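PDB 3OO8: ABC transporter binding protein AcbH from Actinoplanes, which binds beta-D-galactopyranose as the extracellular solute receptor of an ABC transporter. Local coordinates for residues Arg200-Gly203 / Tyr204-Ile208; Pro220-Thr223 / Lys224-Gln228. The protein carries 2 engineered substitutions. All coordinates share one frame; numbering follows the deposited sequence.

Interaction 1: Arg200-Gly203 / Tyr204-Ile208; sequences RING and YDYHI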
loop_
_atom_site.group_PDB
_atom_site.type_symbol
_atom_site.label_atom_id
_atom_site.label_comp_id
_atom_site.label_asym_id
_atom_site.label_seq_id
_atom_site.Cartn_x
_atom_site.Cartn_y
_atom_site.Cartn_z
ATOM N N ARG A 200 3.968 11.850 8.039
ATOM C CA ARG A 200 4.778 13.067 7.881
ATOM C C ARG A 200 4.885 13.893 9.162
ATOM O O ARG A 200 5.898 14.561 9.339
ATOM C CB ARG A 200 4.142 13.957 6.807
ATOM C CG ARG A 200 4.320 13.349 5.426
ATOM C CD ARG A 200 5.722 13.611 4.842
ATOM N NE ARG A 200 5.799 13.202 3.433
ATOM C CZ ARG A 200 6.021 11.958 3.019
ATOM N NH1 ARG A 200 6.244 10.969 3.889
ATOM N NH2 ARG A 200 6.040 11.704 1.727
ATOM N N ILE A 201 3.852 13.873 10.012
ATOM C CA ILE A 201 3.836 14.664 11.272
ATOM C C ILE A 201 4.422 13.865 12.440
ATOM O O ILE A 201 5.309 14.362 13.157
ATOM C CB ILE A 201 2.404 15.090 11.618
ATOM C CG1 ILE A 201 1.936 16.038 10.524
ATOM C CG2 ILE A 201 2.335 15.857 12.960
ATOM C CD1 ILE A 201 0.428 16.299 10.540
ATOM N N ASN A 202 3.912 12.635 12.601
ATOM C CA ASN A 202 4.236 11.775 13.746
ATOM C C ASN A 202 5.224 10.641 13.487
ATOM O O ASN A 202 5.841 10.118 14.430
ATOM C CB ASN A 202 2.949 11.228 14.375
ATOM C CG ASN A 202 2.018 12.339 14.844
ATOM O OD1 ASN A 202 0.840 12.400 14.444
ATOM N ND2 ASN A 202 2.556 13.263 15.624
ATOM N N GLY A 203 5.363 10.233 12.224
ATOM C CA GLY A 203 6.333 9.232 11.862
ATOM C C GLY A 203 5.756 7.826 11.813
ATOM O O GLY A 203 4.609 7.588 12.201
ATOM N N TYR A 204 6.576 6.892 11.325
ATOM C CA TYR A 204 6.132 5.519 11.043
ATOM C C TYR A 204 5.842 4.734 12.320
ATOM O O TYR A 204 4.813 4.057 12.438
ATOM C CB TYR A 204 7.213 4.776 10.249
ATOM C CG TYR A 204 6.863 3.341 9.922
ATOM C CD1 TYR A 204 6.111 3.021 8.805
ATOM C CD2 TYR A 204 7.347 2.303 10.700
ATOM C CE1 TYR A 204 5.796 1.700 8.504
ATOM C CE2 TYR A 204 7.032 0.980 10.397
ATOM C CZ TYR A 204 6.275 0.694 9.299
ATOM O OH TYR A 204 5.975 -0.623 9.020
ATOM N N ASP A 205 6.777 4.790 13.269
ATOM C CA ASP A 205 6.588 4.035 14.496
ATOM C C ASP A 205 5.297 4.401 15.219
ATOM O O ASP A 205 4.522 3.530 15.650
ATOM C CB ASP A 205 7.782 4.226 15.425
ATOM C CG ASP A 205 9.033 3.518 14.923
ATOM O OD1 ASP A 205 8.919 2.586 14.088
ATOM O OD2 ASP A 205 10.133 3.904 15.376
ATOM N N TYR A 206 5.028 5.702 15.307
ATOM C CA TYR A 206 3.752 6.172 15.864
ATOM C C TYR A 206 2.531 5.734 15.049
ATOM O O TYR A 206 1.519 5.329 15.615
ATOM C CB TYR A 206 3.754 7.715 15.915
ATOM C CG TYR A 206 2.497 8.327 16.499
ATOM C CD1 TYR A 206 2.413 8.640 17.851
ATOM C CD2 TYR A 206 1.409 8.673 15.689
ATOM C CE1 TYR A 206 1.256 9.216 18.384
ATOM C CE2 TYR A 206 0.247 9.207 16.217
ATOM C CZ TYR A 206 0.189 9.531 17.555
ATOM O OH TYR A 206 -0.931 10.101 18.082
ATOM N N HIS A 207 2.592 5.866 13.716
ATOM C CA HIS A 207 1.485 5.409 12.905
ATOM C C HIS A 207 1.160 3.938 13.156
ATOM O O HIS A 207 -0.010 3.618 13.380
ATOM C CB HIS A 207 1.754 5.686 11.416
ATOM C CG HIS A 207 0.645 5.261 10.499
ATOM N ND1 HIS A 207 -0.599 5.866 10.468
ATOM C CD2 HIS A 207 0.624 4.306 9.533
ATOM C CE1 HIS A 207 -1.341 5.285 9.539
ATOM N NE2 HIS A 207 -0.623 4.334 8.961
ATOM N N ILE A 208 2.180 3.070 13.202
ATOM C CA ILE A 208 1.929 1.650 13.444
ATOM C C ILE A 208 1.375 1.411 14.866
ATOM O O ILE A 208 0.462 0.601 15.038
ATOM C CB ILE A 208 3.177 0.747 13.131
ATOM C CG1 ILE A 208 3.641 0.950 11.689
ATOM C CG2 ILE A 208 2.824 -0.716 13.311
ATOM C CD1 ILE A 208 2.512 0.731 10.637
HETATM O O HOH W 1 7.122 7.726 14.930
#

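Interaction 2: Pro220-Thr223 / Lys224-Gln228; sequences PGVT and KVFDQ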
loop_
_atom_site.group_PDB
_atom_site.type_symbol
_atom_site.label_atom_id
_atom_site.label_comp_id
_atom_site.label_asym_id
_atom_site.label_seq_id
_atom_site.Cartn_x
_atom_site.Cartn_y
_atom_site.Cartn_z
ATOM N N PRO A 220 -2.845 13.349 21.375
ATOM C CA PRO A 220 -2.729 14.634 20.676
ATOM C C PRO A 220 -2.095 14.539 19.286
ATOM O O PRO A 220 -2.297 15.437 18.486
ATOM C CB PRO A 220 -1.817 15.457 21.595
ATOM C CG PRO A 220 -2.071 14.899 22.965
ATOM C CD PRO A 220 -2.343 13.420 22.763
ATOM N N GLY A 221 -1.311 13.494 19.017
ATOM C CA GLY A 221 -0.726 13.364 17.672
ATOM C C GLY A 221 -1.809 13.238 16.610
ATOM O O GLY A 221 -1.596 13.621 15.448
ATOM N N VAL A 222 -2.936 12.641 16.995
ATOM C CA VAL A 222 -4.071 12.485 16.097
ATOM C C VAL A 222 -4.766 13.818 15.886
ATOM O O VAL A 222 -5.215 14.136 14.780
ATOM C CB VAL A 222 -5.043 11.390 16.585
ATOM C CG1 VAL A 222 -6.258 11.334 15.704
ATOM C CG2 VAL A 222 -4.346 10.053 16.528
ATOM N N THR A 223 -4.871 14.603 16.951
ATOM C CA THR A 223 -5.430 15.942 16.823
ATOM C C THR A 223 -4.591 16.740 15.842
ATOM O O THR A 223 -5.142 17.454 15.002
ATOM C CB THR A 223 -5.434 16.697 18.175
ATOM O OG1 THR A 223 -5.950 15.831 19.201
ATOM C CG2 THR A 223 -6.337 17.941 18.055
ATOM N N LYS A 224 -3.285 16.585 15.915
ATOM C CA LYS A 224 -2.378 17.324 15.034
ATOM C C LYS A 224 -2.543 16.934 13.582
ATOM O O LYS A 224 -2.422 17.795 12.692
ATOM C CB LYS A 224 -0.938 17.148 15.463
ATOM C CG LYS A 224 -0.543 17.897 16.727
ATOM C CD LYS A 224 0.916 17.633 16.985
ATOM C CE LYS A 224 1.230 16.212 16.539
ATOM N NZ LYS A 224 2.415 15.628 17.169
ATOM N N VAL A 225 -2.786 15.647 13.332
ATOM C CA VAL A 225 -3.126 15.203 11.970
ATOM C C VAL A 225 -4.348 15.914 11.411
ATOM O O VAL A 225 -4.320 16.456 10.305
ATOM C CB VAL A 225 -3.303 13.671 11.869
ATOM C CG1 VAL A 225 -3.917 13.278 10.500
ATOM C CG2 VAL A 225 -1.983 12.970 12.101
ATOM N N PHE A 226 -5.415 15.939 12.194
ATOM C CA PHE A 226 -6.652 16.547 11.723
ATOM C C PHE A 226 -6.554 18.070 11.613
ATOM O O PHE A 226 -7.173 18.691 10.718
ATOM C CB PHE A 226 -7.850 16.055 12.556
ATOM C CG PHE A 226 -8.328 14.647 12.190
ATOM C CD1 PHE A 226 -8.995 14.398 10.994
ATOM C CD2 PHE A 226 -8.127 13.584 13.072
ATOM C CE1 PHE A 226 -9.431 13.111 10.667
ATOM C CE2 PHE A 226 -8.582 12.301 12.761
ATOM C CZ PHE A 226 -9.219 12.060 11.570
ATOM N N ASP A 227 -5.790 18.673 12.516
ATOM C CA ASP A 227 -5.510 20.116 12.462
ATOM C C ASP A 227 -4.782 20.454 11.169
ATOM O O ASP A 227 -5.135 21.425 10.500
ATOM C CB ASP A 227 -4.756 20.608 13.700
ATOM C CG ASP A 227 -5.652 20.683 14.933
ATOM O OD1 ASP A 227 -6.884 20.745 14.794
ATOM O OD2 ASP A 227 -5.113 20.698 16.059
ATOM N N GLN A 228 -3.829 19.613 10.765
ATOM C CA GLN A 228 -3.139 19.852 9.492
ATOM C C GLN A 228 -4.113 19.679 8.334
ATOM O O GLN A 228 -4.079 20.410 7.336
ATOM C CB GLN A 228 -1.954 18.882 9.317
ATOM C CG GLN A 228 -0.888 19.392 8.333
ATOM C CD GLN A 228 0.281 20.153 8.980
ATOM O OE1 GLN A 228 0.459 20.167 10.208
ATOM N NE2 GLN A 228 1.127 20.742 8.135
#

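Interaction 1: Arg200-Gly203 / Tyr204-Ile208
G203 and H207 make the direct backbone hydrogen bond of this turn. H207 N donates to G203 O over 3.1 Å, and the N-H points nearly straight at the oxygen (161°). A water makes the second link. It donates to N202 O at 2.8 Å and accepts from Y206 N at 2.9 Å. The joint is a tight one between helix 191-201 and helix 204-212. G203 leaves the first helix with positive phi (95°) and also sits at the N-cap of the second. A beta carbon here would collide with Y204 N and press on the carbonyl oxygen of N202. With no side chain, G203 offers no capping group of its own, and the water accepts the Y206 N-H that an N-cap side chain often takes.

The side-chain packing is between N202 and Y206, which lie alongside each other and point the same way. CG of Y206 is anti to its backbone N (chi1 -179°), and this places the ring alongside N202. N202 CB then meets Y206 CD2 at 3.3 Å. The N202 amide carbon CG lies over one ring face, off toward the rim. At the far end of the ring, Y206 OH hydrogen-bonds to D219 OD2. With an alanine at Y206, the N202 side chain would probably lose the ring beside it, and D219 its hydroxyl partner. On the second helix, CG1 of I208 lies over one face of the Y204 ring, 3.5 Å above its plane. The H207 ring serves the first helix: its ND1 hydrogen-bonds to N198 ND2 on helix 191-201.

Interaction 2: Pro220-Thr223 / Lys224-Gln228
T223 O and D227 N form the shortest of four backbone hydrogen bonds here, at 2.8 Å. All four run from residue i+4 back to residue i, so P220-Q228 is the opening of the alpha-helix 220-232. K224 N reaches P220 O at 3.0 Å, and F226 N reaches V222 O at 3.2 Å. V225 N bonds to G221 O at the same length, but bends further off the carbonyl, with a C=O...N angle of 139°. At the helix start, D219 OD2 accepts from G221 N.

The D227 carboxylate stays close to the preceding turn. Its OD2 is 3.4 Å from T223 O. Both are acceptors, so no hydrogen bond joins them, and the closeness is probably mildly repulsive. The methyl CG2 of T223 meets the same OD2 from alongside. The hydroxyl is on the other branch, anti to the carbonyl carbon (chi1 -47°), and T223 OG1 hydrogen-bonds to Q403 NE2 on helix 396-413.

The apolar packing follows the same i to i+4 spacing. V222 and F226 point the same way, and V222 CG1 touches F226 CE2 at 3.9 Å. Beyond the segments, the F226 ring meets that of F390 and packs on I399 and V402. V225 faces helix 191-201, touching F194 and N198. Its CG2 also lies 3.4 Å from G221 O, the oxygen that its own N-H bonds.

K224 runs back along the first turn. CG passes P220 O, then the chain bends at chi3 (-34°). The bend lays K224 CE against G221 CA, 3.6 Å away.

How the interactions relate
From the N terminus, the chain leaves helix 191-201 and turns at interaction 1 into helix 204-212. A short connection then leads to helix 220-232, whose first turns are interaction 2. Each contact is local and closes only a turn, not a long loop. They stand in series and neither nest nor cross. Their centres are about 12 Å apart, yet they touch. Y206 OH comes within 3.3 Å of G221 CA, and the V222 side chain packs on Y206. K224 and Q228 also rest on I201. The two contacts lie where three successive helices, 191-201, 204-212 and 220-232, meet, and interaction 2 also packs on helix 396-413.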